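Local structure of putative lipoprotein (Bacteroides ovatus, 3OQQ) at residues 39-44 with 101-106; 21-26 with 60-65; 115-120 with 162-167. The protein is of unknown function but is probably an extracellular lipoprotein, built largely of beta strands, which binds calcium ions in the crystal. All blocks are in the same frame, centred on the assembly; numbering follows the deposited sequence.

Contact 1. Residues 39-44 with 101-106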
ATOM      1  N   GLY A  39     -11.741 -11.194  -1.030  1.00 26.15           N
ATOM      2  CA  GLY A  39     -11.933 -12.235  -2.033  1.00 26.36           C
ATOM      3  C   GLY A  39     -12.152 -13.608  -1.443  1.00 30.99           C
ATOM      4  O   GLY A  39     -11.776 -13.854  -0.289  1.00 30.25           O
ATOM      5  N   ASP A  40     -12.776 -14.507  -2.254  1.00 27.84           N
ATOM      6  CA  ASP A  40     -13.077 -15.918  -1.964  1.00 28.53           C
ATOM      7  C   ASP A  40     -13.668 -16.123  -0.546  1.00 29.44           C
ATOM      8  O   ASP A  40     -13.184 -16.949   0.230  1.00 27.31           O
ATOM      9  CB  ASP A  40     -11.811 -16.790  -2.193  1.00 31.38           C
ATOM     10  CG  ASP A  40     -11.434 -16.906  -3.665  1.00 41.32           C
ATOM     11  OD1 ASP A  40     -12.353 -17.038  -4.508  1.00 43.97           O
ATOM     12  OD2 ASP A  40     -10.225 -16.892  -3.972  1.00 44.44           O
ATOM     13  N   VAL A  41     -14.745 -15.374  -0.250  1.00 25.11           N
ATOM     14  CA  VAL A  41     -15.465 -15.351   1.027  1.00 25.12           C
ATOM     15  C   VAL A  41     -16.586 -16.364   1.040  1.00 31.27           C
ATOM     16  O   VAL A  41     -17.442 -16.337   0.162  1.00 30.55           O
ATOM     17  CB  VAL A  41     -16.041 -13.926   1.265  1.00 26.65           C
ATOM     18  CG1 VAL A  41     -16.728 -13.807   2.620  1.00 25.79           C
ATOM     19  CG2 VAL A  41     -14.958 -12.873   1.107  1.00 24.95           C
ATOM     20  N   LEU A  42     -16.618 -17.217   2.065  1.00 29.56           N
ATOM     21  CA  LEU A  42     -17.705 -18.175   2.234  1.00 30.39           C
ATOM     22  C   LEU A  42     -18.839 -17.478   2.991  1.00 36.02           C
ATOM     23  O   LEU A  42     -18.602 -16.901   4.059  1.00 36.38           O
ATOM     24  CB  LEU A  42     -17.204 -19.432   2.977  1.00 30.34           C
ATOM     25  CG  LEU A  42     -18.244 -20.405   3.528  1.00 35.32           C
ATOM     26  CD1 LEU A  42     -19.035 -21.078   2.414  1.00 34.59           C
ATOM     27  CD2 LEU A  42     -17.586 -21.437   4.395  1.00 37.44           C
ATOM     28  N   VAL A  43     -20.056 -17.506   2.429  1.00 31.88           N
ATOM     29  CA  VAL A  43     -21.227 -16.911   3.074  1.00 31.41           C
ATOM     30  C   VAL A  43     -22.218 -18.021   3.327  1.00 39.99           C
ATOM     31  O   VAL A  43     -22.933 -18.426   2.418  1.00 40.94           O
ATOM     32  CB  VAL A  43     -21.872 -15.728   2.292  1.00 32.83           C
ATOM     33  CG1 VAL A  43     -23.002 -15.088   3.101  1.00 32.66           C
ATOM     34  CG2 VAL A  43     -20.837 -14.677   1.905  1.00 30.72           C
ATOM     35  N   LYS A  44     -22.229 -18.540   4.560  1.00 40.34           N
ATOM     36  CA  LYS A  44     -23.163 -19.573   5.011  1.00 42.68           C
ATOM     37  C   LYS A  44     -24.196 -18.831   5.851  1.00 50.15           C
ATOM     38  O   LYS A  44     -23.866 -18.321   6.927  1.00 50.06           O
ATOM     39  CB  LYS A  44     -22.438 -20.695   5.777  1.00 45.41           C
ATOM     40  CG  LYS A  44     -23.310 -21.914   6.052  1.00 64.98           C
ATOM     41  CD  LYS A  44     -22.826 -22.688   7.266  1.00 80.72           C
ATOM     42  CE  LYS A  44     -23.849 -23.705   7.715  1.00 96.49           C
ATOM     43  NZ  LYS A  44     -23.580 -24.180   9.096  1.00107.82           N
ATOM     44  N   VAL A 101     -20.125  -4.760   6.825  1.00 33.36           N
ATOM     45  CA  VAL A 101     -21.091  -5.248   5.846  1.00 32.00           C
ATOM     46  C   VAL A 101     -21.591  -6.596   6.324  1.00 36.72           C
ATOM     47  O   VAL A 101     -20.828  -7.353   6.917  1.00 38.09           O
ATOM     48  CB  VAL A 101     -20.480  -5.300   4.410  1.00 33.23           C
ATOM     49  CG1 VAL A 101     -19.453  -6.425   4.253  1.00 32.57           C
ATOM     50  CG2 VAL A 101     -21.553  -5.397   3.341  1.00 32.11           C
ATOM     51  N   THR A 102     -22.870  -6.876   6.103  1.00 32.85           N
ATOM     52  CA  THR A 102     -23.455  -8.170   6.427  1.00 32.81           C
ATOM     53  C   THR A 102     -23.849  -8.781   5.100  1.00 33.45           C
ATOM     54  O   THR A 102     -24.751  -8.298   4.428  1.00 30.47           O
ATOM     55  CB  THR A 102     -24.581  -8.051   7.447  1.00 42.84           C
ATOM     56  OG1 THR A 102     -23.996  -7.570   8.657  1.00 44.23           O
ATOM     57  CG2 THR A 102     -25.262  -9.397   7.722  1.00 42.51           C
ATOM     58  N   LEU A 103     -23.092  -9.787   4.682  1.00 30.08           N
ATOM     59  CA  LEU A 103     -23.341 -10.462   3.419  1.00 29.03           C
ATOM     60  C   LEU A 103     -24.415 -11.539   3.596  1.00 34.06           C
ATOM     61  O   LEU A 103     -24.544 -12.143   4.666  1.00 33.34           O
ATOM     62  CB  LEU A 103     -22.040 -11.086   2.888  1.00 27.53           C
ATOM     63  CG  LEU A 103     -20.850 -10.146   2.636  1.00 29.24           C
ATOM     64  CD1 LEU A 103     -19.626 -10.953   2.269  1.00 28.19           C
ATOM     65  CD2 LEU A 103     -21.162  -9.092   1.547  1.00 25.87           C
ATOM     66  N   ALA A 104     -25.166 -11.782   2.528  1.00 31.34           N
ATOM     67  CA  ALA A 104     -26.190 -12.822   2.447  1.00 32.33           C
ATOM     68  C   ALA A 104     -26.235 -13.300   1.022  1.00 33.85           C
ATOM     69  O   ALA A 104     -26.075 -12.499   0.085  1.00 32.13           O
ATOM     70  CB  ALA A 104     -27.553 -12.294   2.899  1.00 33.99           C
ATOM     71  N   LEU A 105     -26.383 -14.602   0.857  1.00 29.79           N
ATOM     72  CA  LEU A 105     -26.428 -15.241  -0.451  1.00 29.30           C
ATOM     73  C   LEU A 105     -27.843 -15.242  -1.054  1.00 33.19           C
ATOM     74  O   LEU A 105     -28.751 -15.871  -0.490  1.00 32.99           O
ATOM     75  CB  LEU A 105     -25.915 -16.683  -0.318  1.00 29.67           C
ATOM     76  CG  LEU A 105     -24.768 -17.155  -1.176  1.00 32.87           C
ATOM     77  CD1 LEU A 105     -23.596 -16.185  -1.155  1.00 31.48           C
ATOM     78  CD2 LEU A 105     -24.321 -18.512  -0.725  1.00 33.78           C
ATOM     79  N   PRO A 106     -28.033 -14.602  -2.250  1.00 29.63           N
ATOM     80  CA  PRO A 106     -29.342 -14.660  -2.927  1.00 29.99           C
ATOM     81  C   PRO A 106     -29.709 -16.106  -3.258  1.00 37.16           C
ATOM     82  O   PRO A 106     -28.830 -16.966  -3.288  1.00 36.35           O
ATOM     83  CB  PRO A 106     -29.108 -13.827  -4.198  1.00 29.98           C
ATOM     84  CG  PRO A 106     -27.971 -12.933  -3.848  1.00 32.13           C
ATOM     85  CD  PRO A 106     -27.072 -13.822  -3.056  1.00 27.87           C
TER

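Contact 2. Residues 21-26 with 60-65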
ATOM      1  N   THR A  21     -18.803 -21.375  -4.780  1.00 32.02           N
ATOM      2  CA  THR A  21     -19.777 -20.711  -3.902  1.00 30.86           C
ATOM      3  C   THR A  21     -19.217 -19.444  -3.288  1.00 31.35           C
ATOM      4  O   THR A  21     -19.985 -18.567  -2.860  1.00 30.49           O
ATOM      5  CB  THR A  21     -20.280 -21.646  -2.795  1.00 35.84           C
ATOM      6  OG1 THR A  21     -21.468 -21.056  -2.255  1.00 34.04           O
ATOM      7  CG2 THR A  21     -19.251 -21.839  -1.655  1.00 28.86           C
ATOM      8  N   LEU A  22     -17.887 -19.361  -3.197  1.00 26.05           N
ATOM      9  CA  LEU A  22     -17.221 -18.222  -2.573  1.00 24.92           C
ATOM     10  C   LEU A  22     -17.488 -16.941  -3.363  1.00 31.21           C
ATOM     11  O   LEU A  22     -17.724 -16.984  -4.580  1.00 31.37           O
ATOM     12  CB  LEU A  22     -15.724 -18.492  -2.414  1.00 24.23           C
ATOM     13  CG  LEU A  22     -15.363 -19.855  -1.810  1.00 27.91           C
ATOM     14  CD1 LEU A  22     -13.881 -20.042  -1.786  1.00 27.69           C
ATOM     15  CD2 LEU A  22     -15.909 -19.996  -0.419  1.00 27.72           C
ATOM     16  N   VAL A  23     -17.539 -15.808  -2.645  1.00 26.36           N
ATOM     17  CA  VAL A  23     -17.902 -14.536  -3.256  1.00 24.09           C
ATOM     18  C   VAL A  23     -16.742 -13.520  -3.199  1.00 26.36           C
ATOM     19  O   VAL A  23     -15.827 -13.640  -2.388  1.00 24.88           O
ATOM     20  CB  VAL A  23     -19.213 -13.954  -2.627  1.00 26.84           C
ATOM     21  CG1 VAL A  23     -20.399 -14.906  -2.826  1.00 26.97           C
ATOM     22  CG2 VAL A  23     -19.034 -13.614  -1.142  1.00 26.34           C
ATOM     23  N   ASN A  24     -16.838 -12.491  -4.035  1.00 22.81           N
ATOM     24  CA  ASN A  24     -15.878 -11.399  -4.062  1.00 22.21           C
ATOM     25  C   ASN A  24     -16.608 -10.107  -3.765  1.00 27.45           C
ATOM     26  O   ASN A  24     -17.707  -9.916  -4.266  1.00 27.84           O
ATOM     27  CB  ASN A  24     -15.176 -11.358  -5.401  1.00 23.23           C
ATOM     28  CG  ASN A  24     -14.315 -12.569  -5.624  1.00 38.95           C
ATOM     29  OD1 ASN A  24     -13.525 -12.967  -4.771  1.00 30.54           O
ATOM     30  ND2 ASN A  24     -14.487 -13.213  -6.753  1.00 36.25           N
ATOM     31  N   VAL A  25     -16.033  -9.255  -2.895  1.00 24.09           N
ATOM     32  CA  VAL A  25     -16.633  -7.975  -2.501  1.00 22.38           C
ATOM     33  C   VAL A  25     -15.741  -6.848  -3.024  1.00 25.80           C
ATOM     34  O   VAL A  25     -14.524  -6.888  -2.819  1.00 25.28           O
ATOM     35  CB  VAL A  25     -16.864  -7.889  -0.973  1.00 24.75           C
ATOM     36  CG1 VAL A  25     -17.524  -6.564  -0.582  1.00 23.98           C
ATOM     37  CG2 VAL A  25     -17.689  -9.087  -0.476  1.00 24.51           C
ATOM     38  N   TYR A  26     -16.345  -5.866  -3.721  1.00 21.09           N
ATOM     39  CA  TYR A  26     -15.649  -4.725  -4.349  1.00 20.17           C
ATOM     40  C   TYR A  26     -16.201  -3.387  -3.851  1.00 25.65           C
ATOM     41  O   TYR A  26     -17.378  -3.309  -3.486  1.00 24.98           O
ATOM     42  CB  TYR A  26     -15.841  -4.779  -5.893  1.00 21.28           C
ATOM     43  CG  TYR A  26     -15.379  -6.069  -6.542  1.00 21.32           C
ATOM     44  CD1 TYR A  26     -16.214  -7.183  -6.599  1.00 23.13           C
ATOM     45  CD2 TYR A  26     -14.123  -6.166  -7.127  1.00 20.68           C
ATOM     46  CE1 TYR A  26     -15.777  -8.384  -7.149  1.00 21.88           C
ATOM     47  CE2 TYR A  26     -13.671  -7.366  -7.682  1.00 21.19           C
ATOM     48  CZ  TYR A  26     -14.509  -8.466  -7.705  1.00 27.69           C
ATOM     49  OH  TYR A  26     -14.083  -9.635  -8.289  1.00 29.51           O
ATOM     50  N   VAL A  60     -21.124  -1.513  -1.014  1.00 27.93           N
ATOM     51  CA  VAL A  60     -20.179  -2.449  -1.620  1.00 27.67           C
ATOM     52  C   VAL A  60     -20.949  -3.423  -2.524  1.00 31.31           C
ATOM     53  O   VAL A  60     -22.187  -3.549  -2.439  1.00 31.94           O
ATOM     54  CB  VAL A  60     -19.227  -3.167  -0.622  1.00 31.18           C
ATOM     55  CG1 VAL A  60     -18.241  -2.183  -0.017  1.00 30.03           C
ATOM     56  CG2 VAL A  60     -19.997  -3.905   0.464  1.00 32.30           C
ATOM     57  N   TYR A  61     -20.213  -4.067  -3.418  1.00 25.69           N
ATOM     58  CA  TYR A  61     -20.768  -4.946  -4.433  1.00 24.99           C
ATOM     59  C   TYR A  61     -20.200  -6.332  -4.318  1.00 26.01           C
ATOM     60  O   TYR A  61     -18.990  -6.533  -4.404  1.00 23.59           O
ATOM     61  CB  TYR A  61     -20.510  -4.360  -5.842  1.00 25.68           C
ATOM     62  CG  TYR A  61     -21.050  -2.954  -5.963  1.00 28.72           C
ATOM     63  CD1 TYR A  61     -20.275  -1.853  -5.597  1.00 31.00           C
ATOM     64  CD2 TYR A  61     -22.358  -2.723  -6.366  1.00 30.63           C
ATOM     65  CE1 TYR A  61     -20.788  -0.559  -5.638  1.00 31.62           C
ATOM     66  CE2 TYR A  61     -22.888  -1.433  -6.398  1.00 32.34           C
ATOM     67  CZ  TYR A  61     -22.093  -0.353  -6.044  1.00 41.94           C
ATOM     68  OH  TYR A  61     -22.580   0.925  -6.116  1.00 48.58           O
HETATM   69  N   MSE A  62     -21.099  -7.287  -4.106  1.00 22.01           N
HETATM   70  CA  MSE A  62     -20.744  -8.693  -3.987  1.00 21.46           C
HETATM   71  C   MSE A  62     -20.984  -9.373  -5.328  1.00 27.52           C
HETATM   72  O   MSE A  62     -22.126  -9.407  -5.803  1.00 25.05           O
HETATM   73  CB  MSE A  62     -21.580  -9.352  -2.870  1.00 22.95           C
HETATM   74  CG  MSE A  62     -21.226 -10.816  -2.612  1.00 27.55           C
HETATM   75 SE   MSE A  62     -22.458 -11.674  -1.372  0.75 33.18          SE
HETATM   76  CE  MSE A  62     -23.883 -11.930  -2.556  1.00 29.20           C
ATOM     77  N   LYS A  63     -19.903  -9.868  -5.956  1.00 26.04           N
ATOM     78  CA  LYS A  63     -20.026 -10.623  -7.201  1.00 26.39           C
ATOM     79  C   LYS A  63     -20.115 -12.095  -6.824  1.00 28.94           C
ATOM     80  O   LYS A  63     -19.352 -12.569  -5.962  1.00 26.39           O
ATOM     81  CB  LYS A  63     -18.883 -10.343  -8.187  1.00 28.87           C
ATOM     82  CG  LYS A  63     -18.923  -8.897  -8.700  1.00 51.28           C
ATOM     83  CD  LYS A  63     -18.701  -8.733 -10.197  1.00 61.33           C
ATOM     84  CE  LYS A  63     -18.691  -7.257 -10.534  1.00 72.20           C
ATOM     85  NZ  LYS A  63     -19.632  -6.891 -11.624  1.00 78.52           N
ATOM     86  N   TYR A  64     -21.083 -12.807  -7.420  1.00 24.99           N
ATOM     87  CA  TYR A  64     -21.261 -14.211  -7.097  1.00 25.36           C
ATOM     88  C   TYR A  64     -21.650 -15.043  -8.327  1.00 31.22           C
ATOM     89  O   TYR A  64     -22.232 -14.523  -9.282  1.00 31.53           O
ATOM     90  CB  TYR A  64     -22.322 -14.366  -5.984  1.00 25.79           C
ATOM     91  CG  TYR A  64     -23.752 -14.040  -6.399  1.00 24.48           C
ATOM     92  CD1 TYR A  64     -24.261 -12.751  -6.264  1.00 25.95           C
ATOM     93  CD2 TYR A  64     -24.621 -15.044  -6.828  1.00 24.06           C
ATOM     94  CE1 TYR A  64     -25.585 -12.460  -6.587  1.00 27.99           C
ATOM     95  CE2 TYR A  64     -25.948 -14.764  -7.152  1.00 24.94           C
ATOM     96  CZ  TYR A  64     -26.426 -13.472  -7.022  1.00 32.04           C
ATOM     97  OH  TYR A  64     -27.728 -13.188  -7.337  1.00 34.10           O
ATOM     98  N   ASN A  65     -21.360 -16.351  -8.258  1.00 26.64           N
ATOM     99  CA  ASN A  65     -21.687 -17.336  -9.276  1.00 26.17           C
ATOM    100  C   ASN A  65     -23.103 -17.784  -9.088  1.00 31.23           C
ATOM    101  O   ASN A  65     -23.499 -18.139  -7.971  1.00 32.76           O
ATOM    102  CB  ASN A  65     -20.730 -18.539  -9.188  1.00 22.86           C
ATOM    103  CG  ASN A  65     -19.299 -18.146  -9.404  1.00 36.87           C
ATOM    104  OD1 ASN A  65     -18.985 -17.422 -10.336  1.00 31.77           O
ATOM    105  ND2 ASN A  65     -18.403 -18.565  -8.530  1.00 30.42           N
TER
HETATM  106  O   HOH W   1     -20.353 -17.404  -5.838  1.00 23.78           O

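Contact 3. Residues 115-120 with 162-167. With CA (calcium ion), chain E.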
ATOM      1  N   GLU A 115     -17.976 -29.332  -1.443  1.00 39.23           N
ATOM      2  CA  GLU A 115     -17.697 -29.557  -2.861  1.00 39.83           C
ATOM      3  C   GLU A 115     -17.455 -28.209  -3.594  1.00 43.96           C
ATOM      4  O   GLU A 115     -16.701 -28.188  -4.574  1.00 44.08           O
ATOM      5  CB  GLU A 115     -18.877 -30.336  -3.512  1.00 42.25           C
ATOM      6  CG  GLU A 115     -18.794 -30.571  -5.021  1.00 49.30           C
ATOM      7  CD  GLU A 115     -19.909 -31.374  -5.675  1.00 70.58           C
ATOM      8  OE1 GLU A 115     -21.102 -31.111  -5.390  1.00 50.77           O
ATOM      9  OE2 GLU A 115     -19.584 -32.227  -6.532  1.00 65.61           O
ATOM     10  N   THR A 116     -18.065 -27.087  -3.097  1.00 38.51           N
ATOM     11  CA  THR A 116     -18.022 -25.759  -3.729  1.00 35.84           C
ATOM     12  C   THR A 116     -17.354 -24.617  -2.903  1.00 36.58           C
ATOM     13  O   THR A 116     -17.261 -23.494  -3.415  1.00 33.60           O
ATOM     14  CB  THR A 116     -19.461 -25.332  -4.071  1.00 42.15           C
ATOM     15  OG1 THR A 116     -20.198 -25.128  -2.862  1.00 43.82           O
ATOM     16  CG2 THR A 116     -20.183 -26.348  -4.934  1.00 37.92           C
ATOM     17  N   ASP A 117     -16.870 -24.887  -1.665  1.00 33.67           N
ATOM     18  CA  ASP A 117     -16.283 -23.834  -0.811  1.00 31.41           C
ATOM     19  C   ASP A 117     -14.745 -23.930  -0.663  1.00 34.52           C
ATOM     20  O   ASP A 117     -14.194 -23.361   0.279  1.00 32.58           O
ATOM     21  CB  ASP A 117     -16.941 -23.905   0.590  1.00 33.09           C
ATOM     22  CG  ASP A 117     -16.550 -25.126   1.444  1.00 39.68           C
ATOM     23  OD1 ASP A 117     -15.833 -26.019   0.928  1.00 37.37           O
ATOM     24  OD2 ASP A 117     -16.971 -25.189   2.617  1.00 40.64           O
ATOM     25  N   GLN A 118     -14.074 -24.692  -1.523  1.00 34.15           N
ATOM     26  CA  GLN A 118     -12.634 -24.919  -1.371  1.00 35.72           C
ATOM     27  C   GLN A 118     -11.809 -23.706  -1.839  1.00 41.74           C
ATOM     28  O   GLN A 118     -11.374 -23.646  -2.992  1.00 45.11           O
ATOM     29  CB  GLN A 118     -12.200 -26.198  -2.100  1.00 37.98           C
ATOM     30  CG  GLN A 118     -12.799 -27.479  -1.522  1.00 58.35           C
ATOM     31  CD  GLN A 118     -12.626 -28.649  -2.461  1.00 87.69           C
ATOM     32  OE1 GLN A 118     -11.545 -28.883  -3.020  1.00 84.38           O
ATOM     33  NE2 GLN A 118     -13.688 -29.422  -2.647  1.00 83.35           N
ATOM     34  N   GLY A 119     -11.605 -22.760  -0.928  1.00 34.52           N
ATOM     35  CA  GLY A 119     -10.851 -21.546  -1.200  1.00 32.91           C
ATOM     36  C   GLY A 119     -10.554 -20.765   0.058  1.00 36.96           C
ATOM     37  O   GLY A 119     -11.322 -20.813   1.027  1.00 37.87           O
ATOM     38  N   TYR A 120      -9.436 -20.041   0.044  1.00 33.11           N
ATOM     39  CA  TYR A 120      -8.972 -19.237   1.166  1.00 32.32           C
ATOM     40  C   TYR A 120      -9.461 -17.811   1.079  1.00 33.74           C
ATOM     41  O   TYR A 120      -9.264 -17.143   0.064  1.00 32.97           O
ATOM     42  CB  TYR A 120      -7.439 -19.232   1.233  1.00 33.50           C
ATOM     43  CG  TYR A 120      -6.787 -20.594   1.287  1.00 37.72           C
ATOM     44  CD1 TYR A 120      -7.021 -21.463   2.351  1.00 40.07           C
ATOM     45  CD2 TYR A 120      -5.855 -20.978   0.328  1.00 39.31           C
ATOM     46  CE1 TYR A 120      -6.388 -22.706   2.425  1.00 39.76           C
ATOM     47  CE2 TYR A 120      -5.211 -22.214   0.397  1.00 41.11           C
ATOM     48  CZ  TYR A 120      -5.487 -23.078   1.443  1.00 45.72           C
ATOM     49  OH  TYR A 120      -4.852 -24.293   1.507  1.00 49.04           O
ATOM     50  N   HIS A 162      -6.440 -21.380   5.848  1.00 42.60           N
ATOM     51  CA  HIS A 162      -7.175 -22.180   6.813  1.00 43.48           C
ATOM     52  C   HIS A 162      -7.903 -23.291   6.071  1.00 50.44           C
ATOM     53  O   HIS A 162      -8.346 -23.075   4.939  1.00 50.84           O
ATOM     54  CB  HIS A 162      -8.180 -21.289   7.582  1.00 43.45           C
ATOM     55  CG  HIS A 162      -7.578 -20.109   8.300  1.00 45.18           C
ATOM     56  ND1 HIS A 162      -8.382 -19.160   8.916  1.00 46.15           N
ATOM     57  CD2 HIS A 162      -6.277 -19.774   8.506  1.00 45.44           C
ATOM     58  CE1 HIS A 162      -7.555 -18.275   9.450  1.00 44.39           C
ATOM     59  NE2 HIS A 162      -6.279 -18.594   9.219  1.00 44.36           N
ATOM     60  N   SER A 163      -8.052 -24.468   6.698  1.00 47.44           N
ATOM     61  CA  SER A 163      -8.749 -25.592   6.058  1.00 48.04           C
ATOM     62  C   SER A 163     -10.257 -25.298   5.818  1.00 49.54           C
ATOM     63  O   SER A 163     -10.861 -25.872   4.908  1.00 49.11           O
ATOM     64  CB  SER A 163      -8.596 -26.854   6.898  1.00 53.64           C
ATOM     65  OG  SER A 163      -9.000 -27.997   6.163  1.00 67.50           O
ATOM     66  N   GLN A 164     -10.844 -24.404   6.636  1.00 44.46           N
ATOM     67  CA  GLN A 164     -12.255 -24.023   6.595  1.00 43.76           C
ATOM     68  C   GLN A 164     -12.445 -22.598   7.139  1.00 46.94           C
ATOM     69  O   GLN A 164     -11.803 -22.212   8.127  1.00 46.19           O
ATOM     70  CB  GLN A 164     -13.082 -25.036   7.423  1.00 45.83           C
ATOM     71  CG  GLN A 164     -14.606 -24.854   7.378  1.00 55.35           C
ATOM     72  CD  GLN A 164     -15.271 -25.017   6.020  1.00 60.28           C
ATOM     73  OE1 GLN A 164     -14.938 -25.887   5.209  1.00 47.47           O
ATOM     74  NE2 GLN A 164     -16.306 -24.237   5.790  1.00 54.58           N
ATOM     75  N   GLN A 165     -13.348 -21.835   6.506  1.00 41.96           N
ATOM     76  CA  GLN A 165     -13.665 -20.473   6.928  1.00 41.79           C
ATOM     77  C   GLN A 165     -14.667 -20.478   8.095  1.00 50.18           C
ATOM     78  O   GLN A 165     -15.325 -21.493   8.334  1.00 51.15           O
ATOM     79  CB  GLN A 165     -14.219 -19.660   5.741  1.00 41.74           C
ATOM     80  CG  GLN A 165     -13.196 -19.450   4.629  1.00 37.88           C
ATOM     81  CD  GLN A 165     -13.664 -18.504   3.554  1.00 46.23           C
ATOM     82  OE1 GLN A 165     -14.382 -17.537   3.814  1.00 39.81           O
ATOM     83  NE2 GLN A 165     -13.187 -18.713   2.331  1.00 31.94           N
HETATM   84  N   MSE A 166     -14.770 -19.334   8.812  1.00 49.27           N
HETATM   85  CA  MSE A 166     -15.693 -19.056   9.928  1.00 51.35           C
HETATM   86  C   MSE A 166     -15.528 -20.041  11.104  1.00 58.05           C
HETATM   87  O   MSE A 166     -16.472 -20.743  11.484  1.00 59.22           O
HETATM   88  CB  MSE A 166     -17.160 -19.022   9.452  1.00 54.57           C
HETATM   89  CG  MSE A 166     -17.468 -17.843   8.560  1.00 61.59           C
HETATM   90 SE   MSE A 166     -19.292 -17.834   7.902  0.75 72.53          SE
HETATM   91  CE  MSE A 166     -19.295 -19.545   7.035  1.00 70.06           C
HETATM   92  N   MSE A 167     -14.328 -20.043  11.697  1.00 54.15           N
HETATM   93  CA  MSE A 167     -13.979 -20.867  12.850  1.00 54.61           C
HETATM   94  C   MSE A 167     -13.930 -19.995  14.111  1.00 60.94           C
HETATM   95  O   MSE A 167     -13.753 -18.778  14.002  1.00 59.96           O
HETATM   96  CB  MSE A 167     -12.623 -21.570  12.625  1.00 55.61           C
HETATM   97  CG  MSE A 167     -12.579 -22.473  11.386  1.00 61.41           C
HETATM   98 SE   MSE A 167     -13.487 -24.214  11.569  0.75 69.92          SE
HETATM   99  CE  MSE A 167     -15.194 -23.787  10.801  1.00 66.70           C
TER
HETATM  100 CA    CA E 460     -15.043 -26.945   3.070  1.00 49.25          CA
HETATM  101  O   HOH W   2     -13.046 -25.202   3.017  1.00 40.32           O
HETATM  102  O   HOH W   3     -13.312 -22.504   3.093  1.00 46.50           O
HETATM  103  O   HOH W   4     -14.148 -28.230   1.554  1.00 37.90           O

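Contact 1. Residues 39-44 with 101-106
The carbonyl oxygen of Val43 has CD2 of Leu105 resting against it at 3.4 Å, in plain van der Waals contact. No hydrogen bond runs between residues 39-44 and 101-106, and the two pieces of chain are held together by aliphatic packing, with Val43 at its middle. A single branched residue here serves three neighbours, each with a different part of itself. One methyl, CG1, stands anti to the backbone N (chi1 -175°) and rests over the peptide link, lying 3.7 Å from Leu103 O and 4.0 Å from Ala104 CA. The other, CG2, is wedged against the leucine side chain, 3.9 Å from Leu103 CB and about as far from its CD1. CB itself takes the third neighbour, CD1 of Leu105, also at 3.9 Å. Leu103 crosses Val43 at about a right angle, and it crosses Val41 in the same way, and its CD1 also touches Val41 CG1, at 4.1 Å. An alanine at Val43 would probably open a gap beside Leu103 CB and CD1 and leave Leu103 O without its methyl cover. The chain turns a corner at Asp40, where Asp40 and Val41 both face Val23 in a G1 beta bulge, and beyond this turn Val41 and Val43 point toward 101-106. Val23 touches Val41, Val43 and Leu105, and Val25 of the same strand touches Leu103; Met62 of strand 59-65 and Phe76 of strand 71-80 also pack on Leu103, so the contact lies buried among strands 23-26, 59-65 and 71-80.

Contact 2. Residues 21-26 with 60-65
Tyr26 and Lys63 meet at about a right angle on one side of the strand pair, CE1 of the tyrosine ring lying 3.5 Å from Lys63 CG. The lysine CG is anti to its own carbonyl carbon (chi1 -66°), which lays the start of the chain against the ring; further out the chain leads away from residues 21-26, and NZ bonds to Thr73 OG1. Asn24 and Tyr61 share this side, and OD1 of Asn24 turns to Asp40 N.

On the other side Val23, Val25, Val60 and Met62 pack together. Val23 and Met62, a selenomethionine here, cross obliquely, with CB of the valine 3.7 Å from CG of its partner and CG2 close to SE. CG1 of Val23 turns instead to Tyr64 CB, again at 3.7 Å, while the Tyr64 hydroxyl bonds to Asp108. Val25 presents CG1 to Val60 CG2 at 3.8 Å.

These orientations follow from the backbone register. Asn24 and Lys63 form a hydrogen-bonded pair, Lys63 N reaching Asn24 O at 2.8 Å and Asn24 N returning a nearly straight bond to Lys63 O. Tyr26 and Tyr61 form the next such pair, with Tyr26 N to Tyr61 O at 2.8 Å. Between them Val25 and Met62 make a non-hydrogen-bonded pair, where their CA atoms approach to 4.4 Å. Beyond the last paired residues a water accepts from Asn65 N and lies 2.9 Å from Leu22 O.

With 156° between strand directions, this is a twisted antiparallel beta ladder, a worked case of a sheet with one largely apolar face, which meets Leu103 and Val101 of strand 96-104.

Contact 3. Residues 115-120 with 162-167
Gln164 and Asp117 meet at a calcium ion, and the course of the glutamine explains how a residue that sets out away from 115-120 can still reach it. CB points off from that loop, and CG continues anti to the backbone N. The bend at chi2 (63°) then swings CD round, and from it the amide spreads into two atoms with different tasks. OE1 binds calcium at 2.4 Å. NE2 gives a weak hydrogen bond of 3.4 Å to Asp117 OD2, the amide and carboxylate planes being 46° apart.

Asp117 grips the ion with both oxygens, OD1 at 2.5 Å and OD2 at 2.6 Å. Two waters bind, one of them also lying 3.0 Å from Ser163 O, and OD1 of Asn114 completes the site.

Nearby Gln165 NE2 bonds to Gly119 O at 3.1 Å, the donor lying 43° out of the carbonyl plane; its OE1 takes Arg47 and Leu42 N, and NE2 also reaches Asp40 O. Tyr120 turns the edge of its ring to the backbone of His162, CE1 lying 3.2 Å from His162 O.

Two irregular loops thus share a calcium site, with a bidentate aspartate and the side-chain oxygens of Gln164 and Asn114.

In the fold
From the N terminus the chain lays down 21-26, then 39-44, before 60-65 returns to close contact 2; only afterwards does 101-106 close contact 1, so the two loops cross. Contact 3 follows in series, opening at 115-120 and closing at 162-167 after strands 122-131 and 150-161. All three are stitched together. Val41 O and Val23 N bond across contacts 1 and 2 as neighbouring strands. Thr21 N bonds Thr116 O, tying the residues just ahead of strand 23-26 to the calcium loop. Gln165 binds Asp40 O and Leu42 N, joining the strand corner to contact 3. The N-terminal strands are thereby fastened to the loops flanking 122-131 and 150-161.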